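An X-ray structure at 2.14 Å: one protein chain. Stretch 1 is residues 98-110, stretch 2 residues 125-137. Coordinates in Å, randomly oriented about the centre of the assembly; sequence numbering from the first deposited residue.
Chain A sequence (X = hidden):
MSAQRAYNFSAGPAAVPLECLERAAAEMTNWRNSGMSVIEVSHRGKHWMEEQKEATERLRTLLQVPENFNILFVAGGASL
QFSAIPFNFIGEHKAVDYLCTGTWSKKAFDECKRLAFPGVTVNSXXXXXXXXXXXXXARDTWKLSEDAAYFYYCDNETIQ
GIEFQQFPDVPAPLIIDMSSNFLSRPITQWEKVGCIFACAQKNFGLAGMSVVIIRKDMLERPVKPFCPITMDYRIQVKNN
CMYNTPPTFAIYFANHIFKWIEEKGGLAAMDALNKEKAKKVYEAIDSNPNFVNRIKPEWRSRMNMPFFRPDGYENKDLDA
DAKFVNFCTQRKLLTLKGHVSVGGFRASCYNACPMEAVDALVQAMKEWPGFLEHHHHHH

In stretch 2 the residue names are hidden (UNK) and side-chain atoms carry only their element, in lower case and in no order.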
ATOM      1  N   TYR A  98      -3.715  -3.508  26.305  1.00 16.44           N
ATOM      2  CA  TYR A  98      -2.559  -3.856  25.475  1.00 16.20           C
ATOM      3  C   TYR A  98      -1.567  -4.656  26.312  1.00 16.41           C
ATOM      4  O   TYR A  98      -1.126  -4.186  27.357  1.00 16.46           O
ATOM      5  CB  TYR A  98      -1.897  -2.579  24.942  1.00 15.60           C
ATOM      6  CG  TYR A  98      -2.650  -1.964  23.781  1.00 15.10           C
ATOM      7  CD1 TYR A  98      -2.238  -2.188  22.471  1.00 14.90           C
ATOM      8  CD2 TYR A  98      -3.790  -1.182  23.987  1.00 15.15           C
ATOM      9  CE1 TYR A  98      -2.923  -1.653  21.399  1.00 15.17           C
ATOM     10  CE2 TYR A  98      -4.491  -0.638  22.910  1.00 15.08           C
ATOM     11  CZ  TYR A  98      -4.050  -0.878  21.620  1.00 14.95           C
ATOM     12  OH  TYR A  98      -4.709  -0.363  20.540  1.00 15.02           O
ATOM     13  N   LEU A  99      -1.253  -5.878  25.883  1.00 16.72           N
ATOM     14  CA  LEU A  99      -0.170  -6.654  26.493  1.00 16.65           C
ATOM     15  C   LEU A  99       1.069  -6.429  25.635  1.00 16.63           C
ATOM     16  O   LEU A  99       1.092  -6.808  24.460  1.00 16.47           O
ATOM     17  CB  LEU A  99      -0.509  -8.139  26.569  1.00 16.52           C
ATOM     18  CG  LEU A  99       0.618  -9.063  27.072  1.00 16.47           C
ATOM     19  CD1 LEU A  99       0.830  -8.926  28.563  1.00 16.41           C
ATOM     20  CD2 LEU A  99       0.349 -10.514  26.701  1.00 16.37           C
ATOM     21  N   CYS A 100       2.090  -5.822  26.228  1.00 17.12           N
ATOM     22  CA  CYS A 100       3.321  -5.479  25.522  1.00 17.47           C
ATOM     23  C   CYS A 100       4.414  -6.480  25.868  1.00 16.90           C
ATOM     24  O   CYS A 100       4.996  -6.423  26.947  1.00 16.92           O
ATOM     25  CB  CYS A 100       3.747  -4.054  25.879  1.00 18.05           C
ATOM     26  SG  CYS A 100       2.510  -2.790  25.487  1.00 19.93           S
ATOM     27  N   THR A 101       4.666  -7.419  24.959  1.00 16.32           N
ATOM     28  CA  THR A 101       5.690  -8.442  25.157  1.00 15.79           C
ATOM     29  C   THR A 101       7.008  -8.118  24.444  1.00 15.24           C
ATOM     30  O   THR A 101       7.996  -8.817  24.630  1.00 15.11           O
ATOM     31  CB  THR A 101       5.197  -9.810  24.667  1.00 15.68           C
ATOM     32  OG1 THR A 101       4.803  -9.709  23.293  1.00 15.68           O
ATOM     33  CG2 THR A 101       4.012 -10.287  25.520  1.00 16.13           C
ATOM     34  N   GLY A 102       7.011  -7.079  23.618  1.00 15.04           N
ATOM     35  CA  GLY A 102       8.195  -6.709  22.850  1.00 14.58           C
ATOM     36  C   GLY A 102       7.981  -5.404  22.116  1.00 14.41           C
ATOM     37  O   GLY A 102       7.104  -4.617  22.475  1.00 14.31           O
ATOM     38  N   THR A 103       8.760  -5.188  21.063  1.00 14.05           N
ATOM     39  CA  THR A 103       8.776  -3.902  20.365  1.00 14.23           C
ATOM     40  C   THR A 103       7.474  -3.581  19.616  1.00 13.87           C
ATOM     41  O   THR A 103       7.012  -2.464  19.692  1.00 13.78           O
ATOM     42  CB  THR A 103       9.974  -3.826  19.399  1.00 14.22           C
ATOM     43  OG1 THR A 103      11.177  -4.067  20.140  1.00 15.43           O
ATOM     44  CG2 THR A 103      10.064  -2.482  18.715  1.00 14.20           C
ATOM     45  N   TRP A 104       6.884  -4.539  18.910  1.00 14.01           N
ATOM     46  CA  TRP A 104       5.730  -4.220  18.053  1.00 14.27           C
ATOM     47  C   TRP A 104       4.432  -4.011  18.836  1.00 14.17           C
ATOM     48  O   TRP A 104       3.675  -3.082  18.535  1.00 13.63           O
ATOM     49  CB  TRP A 104       5.549  -5.254  16.940  1.00 14.98           C
ATOM     50  CG  TRP A 104       6.713  -5.273  15.996  1.00 15.39           C
ATOM     51  CD1 TRP A 104       7.594  -6.291  15.804  1.00 15.45           C
ATOM     52  CD2 TRP A 104       7.147  -4.200  15.152  1.00 15.95           C
ATOM     53  NE1 TRP A 104       8.541  -5.932  14.880  1.00 15.82           N
ATOM     54  CE2 TRP A 104       8.289  -4.653  14.458  1.00 16.16           C
ATOM     55  CE3 TRP A 104       6.679  -2.898  14.913  1.00 16.07           C
ATOM     56  CZ2 TRP A 104       8.976  -3.851  13.536  1.00 16.48           C
ATOM     57  CZ3 TRP A 104       7.367  -2.094  13.990  1.00 16.10           C
ATOM     58  CH2 TRP A 104       8.501  -2.577  13.320  1.00 16.34           C
ATOM     59  N   SER A 105       4.171  -4.861  19.825  1.00 13.93           N
ATOM     60  CA  SER A 105       3.024  -4.645  20.721  1.00 14.63           C
ATOM     61  C   SER A 105       3.147  -3.315  21.461  1.00 14.88           C
ATOM     62  O   SER A 105       2.158  -2.589  21.593  1.00 14.23           O
ATOM     63  CB  SER A 105       2.874  -5.788  21.720  1.00 14.62           C
ATOM     64  OG  SER A 105       4.083  -6.032  22.398  1.00 14.92           O
ATOM     65  N   LYS A 106       4.367  -2.988  21.900  1.00 15.41           N
ATOM     66  CA  LYS A 106       4.640  -1.692  22.536  1.00 15.98           C
ATOM     67  C   LYS A 106       4.373  -0.548  21.567  1.00 15.70           C
ATOM     68  O   LYS A 106       3.776   0.452  21.958  1.00 15.71           O
ATOM     69  CB  LYS A 106       6.078  -1.600  23.065  1.00 16.64           C
ATOM     70  CG  LYS A 106       6.338  -0.372  23.952  1.00 17.67           C
ATOM     71  CD  LYS A 106       7.825  -0.052  24.075  1.00 18.46           C
ATOM     72  CE  LYS A 106       8.070   1.112  25.036  1.00 18.97           C
ATOM     73  NZ  LYS A 106       7.476   2.395  24.551  1.00 19.08           N
ATOM     74  N   LYS A 107       4.827  -0.685  20.321  1.00 15.83           N
ATOM     75  CA  LYS A 107       4.505   0.306  19.281  1.00 16.21           C
ATOM     76  C   LYS A 107       2.995   0.467  19.081  1.00 15.36           C
ATOM     77  O   LYS A 107       2.505   1.582  18.932  1.00 15.31           O
ATOM     78  CB  LYS A 107       5.158  -0.033  17.929  1.00 17.14           C
ATOM     79  CG  LYS A 107       6.671   0.178  17.806  1.00 18.02           C
ATOM     80  CD  LYS A 107       7.197   1.473  18.415  1.00 19.24           C
ATOM     81  CE  LYS A 107       6.664   2.729  17.729  1.00 20.38           C
ATOM     82  NZ  LYS A 107       6.461   3.852  18.699  1.00 20.80           N
ATOM     83  N   ALA A 108       2.263  -0.636  19.081  1.00 14.80           N
ATOM     84  CA  ALA A 108       0.799  -0.574  18.911  1.00 14.62           C
ATOM     85  C   ALA A 108       0.142   0.149  20.092  1.00 14.39           C
ATOM     86  O   ALA A 108      -0.724   1.014  19.913  1.00 13.44           O
ATOM     87  CB  ALA A 108       0.229  -1.972  18.740  1.00 14.44           C
ATOM     88  N   PHE A 109       0.586  -0.205  21.298  1.00 14.49           N
ATOM     89  CA  PHE A 109       0.169   0.471  22.519  1.00 14.91           C
ATOM     90  C   PHE A 109       0.438   1.971  22.446  1.00 14.71           C
ATOM     91  O   PHE A 109      -0.456   2.768  22.752  1.00 14.65           O
ATOM     92  CB  PHE A 109       0.861  -0.166  23.730  1.00 15.75           C
ATOM     93  CG  PHE A 109       0.770   0.638  25.002  1.00 16.48           C
ATOM     94  CD1 PHE A 109       1.879   1.331  25.483  1.00 16.92           C
ATOM     95  CD2 PHE A 109      -0.411   0.669  25.744  1.00 17.35           C
ATOM     96  CE1 PHE A 109       1.808   2.053  26.674  1.00 17.48           C
ATOM     97  CE2 PHE A 109      -0.492   1.397  26.930  1.00 17.82           C
ATOM     98  CZ  PHE A 109       0.621   2.089  27.397  1.00 17.64           C
ATOM     99  N   ASP A 110       1.645   2.354  22.019  1.00 14.58           N
ATOM    100  CA  ASP A 110       2.039   3.770  21.979  1.00 14.68           C
ATOM    101  C   ASP A 110       1.210   4.587  20.982  1.00 14.80           C
ATOM    102  O   ASP A 110       0.920   5.761  21.237  1.00 14.79           O
ATOM    103  CB  ASP A 110       3.529   3.924  21.640  1.00 15.12           C
ATOM    104  CG  ASP A 110       4.458   3.444  22.757  1.00 15.53           C
ATOM    105  OD1 ASP A 110       4.059   3.395  23.939  1.00 16.49           O
ATOM    106  OD2 ASP A 110       5.615   3.117  22.445  1.00 15.79           O
ATOM    107  N   UNK A 125      -1.093  -3.931  30.215  1.00 20.24           N
ATOM    108  CA  UNK A 125      -1.549  -5.044  31.075  1.00 20.85           C
ATOM    109  C   UNK A 125      -0.481  -5.591  32.035  1.00 21.03           C
ATOM    110  O   UNK A 125      -0.799  -5.946  33.186  1.00 20.33           O
ATOM    111  c   UNK A 125      -3.462  -5.808  29.609  1.00 21.02           C
ATOM    112  c   UNK A 125      -2.109  -6.197  30.188  1.00 21.18           C
ATOM    113  c   UNK A 125      -2.228  -7.512  30.935  1.00 21.60           C
ATOM    114  N   UNK A 126       0.758  -5.684  31.551  1.00 20.99           N
ATOM    115  CA  UNK A 126       1.888  -6.196  32.333  1.00 22.15           C
ATOM    116  C   UNK A 126       3.026  -5.175  32.420  1.00 23.23           C
ATOM    117  O   UNK A 126       4.171  -5.546  32.691  1.00 23.43           O
ATOM    118  c   UNK A 126       2.395  -7.501  31.722  1.00 22.15           C
ATOM    119  N   UNK A 127       2.712  -3.898  32.207  1.00 24.07           N
ATOM    120  CA  UNK A 127       3.723  -2.840  32.168  1.00 25.91           C
ATOM    121  C   UNK A 127       4.550  -2.869  30.899  1.00 26.87           C
ATOM    122  O   UNK A 127       4.428  -3.787  30.078  1.00 26.94           O
ATOM    123  N   UNK A 128       5.390  -1.853  30.729  1.00 28.78           N
ATOM    124  CA  UNK A 128       6.295  -1.805  29.584  1.00 29.66           C
ATOM    125  C   UNK A 128       7.311  -2.944  29.702  1.00 28.17           C
ATOM    126  O   UNK A 128       7.782  -3.234  30.798  1.00 27.67           O
ATOM    127  n   UNK A 128       6.516   1.924  29.206  1.00 33.97           N
ATOM    128  c   UNK A 128       6.992  -0.438  29.483  1.00 31.60           C
ATOM    129  c   UNK A 128       6.031   0.692  29.119  1.00 33.10           C
ATOM    130  o   UNK A 128       4.869   0.465  28.764  1.00 35.25           O
ATOM    131  N   UNK A 129       7.617  -3.627  28.583  1.00 27.84           N
ATOM    132  CA  UNK A 129       8.519  -4.772  28.683  1.00 27.84           C
ATOM    133  C   UNK A 129       9.950  -4.333  29.011  1.00 28.33           C
ATOM    134  O   UNK A 129      10.329  -3.200  28.686  1.00 26.08           O
ATOM    135  c   UNK A 129       7.283  -3.319  27.180  1.00 27.48           C
ATOM    136  c   UNK A 129       8.198  -4.222  26.397  1.00 27.90           C
ATOM    137  c   UNK A 129       8.457  -5.384  27.285  1.00 27.92           C
ATOM    138  N   UNK A 130      10.745  -5.223  29.641  1.00 28.62           N
ATOM    139  CA  UNK A 130      12.152  -4.897  29.894  1.00 29.19           C
ATOM    140  C   UNK A 130      12.953  -4.794  28.590  1.00 29.72           C
ATOM    141  O   UNK A 130      12.415  -5.049  27.508  1.00 29.36           O
ATOM    142  c   UNK A 130      10.415  -6.602  30.045  1.00 28.53           C
ATOM    143  c   UNK A 130      11.754  -7.211  30.358  1.00 28.77           C
ATOM    144  c   UNK A 130      12.636  -6.075  30.749  1.00 28.92           C
ATOM    145  N   UNK A 131      14.221  -4.409  28.695  1.00 30.66           N
ATOM    146  CA  UNK A 131      15.086  -4.280  27.517  1.00 31.06           C
ATOM    147  C   UNK A 131      15.275  -5.611  26.792  1.00 30.27           C
ATOM    148  O   UNK A 131      15.306  -5.641  25.566  1.00 32.04           O
ATOM    149  c   UNK A 131      16.437  -3.698  27.907  1.00 31.79           C
ATOM    150  N   UNK A 132      15.406  -6.699  27.553  1.00 29.77           N
ATOM    151  CA  UNK A 132      15.534  -8.053  26.997  1.00 29.47           C
ATOM    152  C   UNK A 132      14.659  -9.059  27.745  1.00 28.83           C
ATOM    153  O   UNK A 132      15.153  -9.799  28.598  1.00 29.18           O
ATOM    154  c   UNK A 132      17.904  -7.562  26.272  1.00 30.40           C
ATOM    155  n   UNK A 132      18.865  -6.956  26.966  1.00 30.66           N
ATOM    156  c   UNK A 132      16.995  -8.500  27.035  1.00 30.06           C
ATOM    157  o   UNK A 132      17.728  -7.366  25.074  1.00 31.10           O
ATOM    158  N   UNK A 133      13.347  -9.099  27.430  1.00 27.98           N
ATOM    159  CA  UNK A 133      12.493 -10.068  28.119  1.00 26.66           C
ATOM    160  C   UNK A 133      12.849 -11.498  27.748  1.00 25.03           C
ATOM    161  O   UNK A 133      13.296 -11.747  26.636  1.00 24.70           O
ATOM    162  c   UNK A 133      11.292  -9.010  26.345  1.00 27.90           C
ATOM    163  c   UNK A 133      11.084  -9.711  27.638  1.00 27.19           C
ATOM    164  c   UNK A 133      12.579  -8.259  26.497  1.00 28.22           C
ATOM    165  N   UNK A 134      12.675 -12.410  28.699  1.00 23.42           N
ATOM    166  CA  UNK A 134      12.941 -13.838  28.502  1.00 22.96           C
ATOM    167  C   UNK A 134      11.652 -14.659  28.378  1.00 22.50           C
ATOM    168  O   UNK A 134      11.708 -15.869  28.162  1.00 20.74           O
ATOM    169  c   UNK A 134      13.053 -14.527  30.960  1.00 23.41           C
ATOM    170  c   UNK A 134      13.820 -14.422  29.640  1.00 23.60           C
ATOM    171  c   UNK A 134      15.088 -13.590  29.814  1.00 24.00           C
ATOM    172  N   UNK A 135      10.502 -13.995  28.509  1.00 22.80           N
ATOM    173  CA  UNK A 135       9.212 -14.668  28.565  1.00 23.40           C
ATOM    174  C   UNK A 135       8.093 -13.644  28.405  1.00 23.39           C
ATOM    175  O   UNK A 135       8.328 -12.436  28.494  1.00 23.62           O
ATOM    176  o   UNK A 135       9.465 -14.657  33.507  1.00 25.71           O
ATOM    177  o   UNK A 135       8.812 -16.493  32.514  1.00 25.27           O
ATOM    178  c   UNK A 135       9.137 -15.284  32.479  1.00 25.03           C
ATOM    179  c   UNK A 135       9.138 -14.523  31.152  1.00 24.39           C
ATOM    180  c   UNK A 135       9.055 -15.419  29.910  1.00 23.75           C
ATOM    181  N   UNK A 136       6.883 -14.137  28.155  1.00 23.43           N
ATOM    182  CA  UNK A 136       5.670 -13.350  28.344  1.00 24.32           C
ATOM    183  C   UNK A 136       5.392 -13.356  29.854  1.00 24.88           C
ATOM    184  O   UNK A 136       5.436 -14.424  30.474  1.00 24.04           O
ATOM    185  c   UNK A 136       4.473 -13.957  27.590  1.00 24.43           C
ATOM    186  c   UNK A 136       4.739 -13.922  26.091  1.00 24.34           C
ATOM    187  c   UNK A 136       3.172 -13.235  27.934  1.00 24.65           C
ATOM    188  N   UNK A 137       5.115 -12.177  30.456  1.00 25.75           N
ATOM    189  CA  UNK A 137       4.812 -12.154  31.894  1.00 24.81           C
ATOM    190  C   UNK A 137       3.646 -13.066  32.251  1.00 24.62           C
ATOM    191  O   UNK A 137       2.722 -13.231  31.443  1.00 24.37           O
ATOM    192  c   UNK A 137       5.198  -9.942  31.102  1.00 25.02           C
ATOM    193  c   UNK A 137       4.454 -10.690  32.151  1.00 24.96           C
ATOM    194  c   UNK A 137       5.126 -10.812  29.891  1.00 25.33           C
TER
HETATM  195  O   HOH W   1       1.900  -4.707  28.979  1.00 13.52           O
HETATM  196  O   HOH W   2       5.601  -6.779  29.660  1.00 26.03           O
HETATM  197  O   HOH W   3       7.754 -10.091  26.995  1.00 12.32           O

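Position 125 has three side-chain carbons, one of them bonded to CA and carrying the other two, a branch at CB. Its backbone N donates to Tyr98 O (2.9 Å, nearly straight at 166°), and its CA-to-CB bond also points toward stretch 1; one of the outer carbons lies 4.1 Å from CD1 of Leu99. This is valine, a compact apolar group that suits this buried place.

Position 126 carries a single carbon, CB, which sits 3.8 Å from Leu99 CD1, while its backbone N donates to water 1, 3.0 Å away. It is alanine, a small methyl extending the apolar patch begun by Val125.

Position 127 has no side-chain atoms. Its backbone O accepts from water 1 (2.9 Å) and water 2 (3.2 Å), so this turn of the chain meets stretch 1 largely through solvent. It is glycine, and its phi of 74° by itself favours that residue.

Position 128 shows two carbons, the second bearing one oxygen and one nitrogen: a short amide. The oxygen approaches Phe109 CE1 at 4.0 Å, obliquely to the ring. This is asparagine; the residue is exposed, and a polar amide is at home there.

At position 129 three carbons close a ring onto the backbone N. The CB lies 3.6 Å from Cys100 O, while the ring carbon bonded to N is 3.8 Å from Cys100 CB and the remaining ring carbon 4.1 Å from Gly102 O. The ring is the signature of proline, rigid and apolar, which fills this space without offering an N-H that would need a partner.

Position 130 repeats the three-carbon ring, but it is exposed and out of reach of stretch 1; it is also proline. Position 131, with one carbon, likewise exposed and remote, is alanine.

Position 132 has two carbons, the second with one oxygen and one nitrogen; it does not touch stretch 1. It is asparagine, and its ND2 is hydrogen-bonded elsewhere in the structure.

Position 133 is another three-carbon ring, bringing the chain back: the ring carbon bonded to neither N nor CA packs 3.7 Å from Thr101 O. It is proline. Position 134, one carbon carrying two, beyond the reach of stretch 1, is valine.

Position 135 has three carbons in a row, the last carrying two oxygens. Its CA-to-CB bond points away from stretch 1, and its side chain stays 8.4 Å or more from that stretch; its backbone O and Thr101 O both accept from water 3, at 2.8 and 2.7 Å. It is glutamate.

Position 136 is one carbon carrying two others. One outer carbon lies 4.1 Å from Leu99 CD2 and the other 3.8 Å from Thr101 CG2, so both methyls find apolar neighbours. It is valine. Position 137, a three-carbon ring on N at the margin of the contact, is proline.

The contact thus rests on one direct hydrogen bond, from Val125 N to Tyr98 O, and on apolar packing in which Leu99 meets Val125, Ala126 and Val136 while Pro129 covers Cys100. Three waters bridge backbone groups of the two stretches: water 1 joins Cys100 N to Ala126 N and Gly127 O, water 2 Cys100 O to Gly127 O, and water 3 Thr101 O to Glu135 O. Together the stretches bury 581 Å².

Stretch 2 125-137: VAGNPPANPVEVP
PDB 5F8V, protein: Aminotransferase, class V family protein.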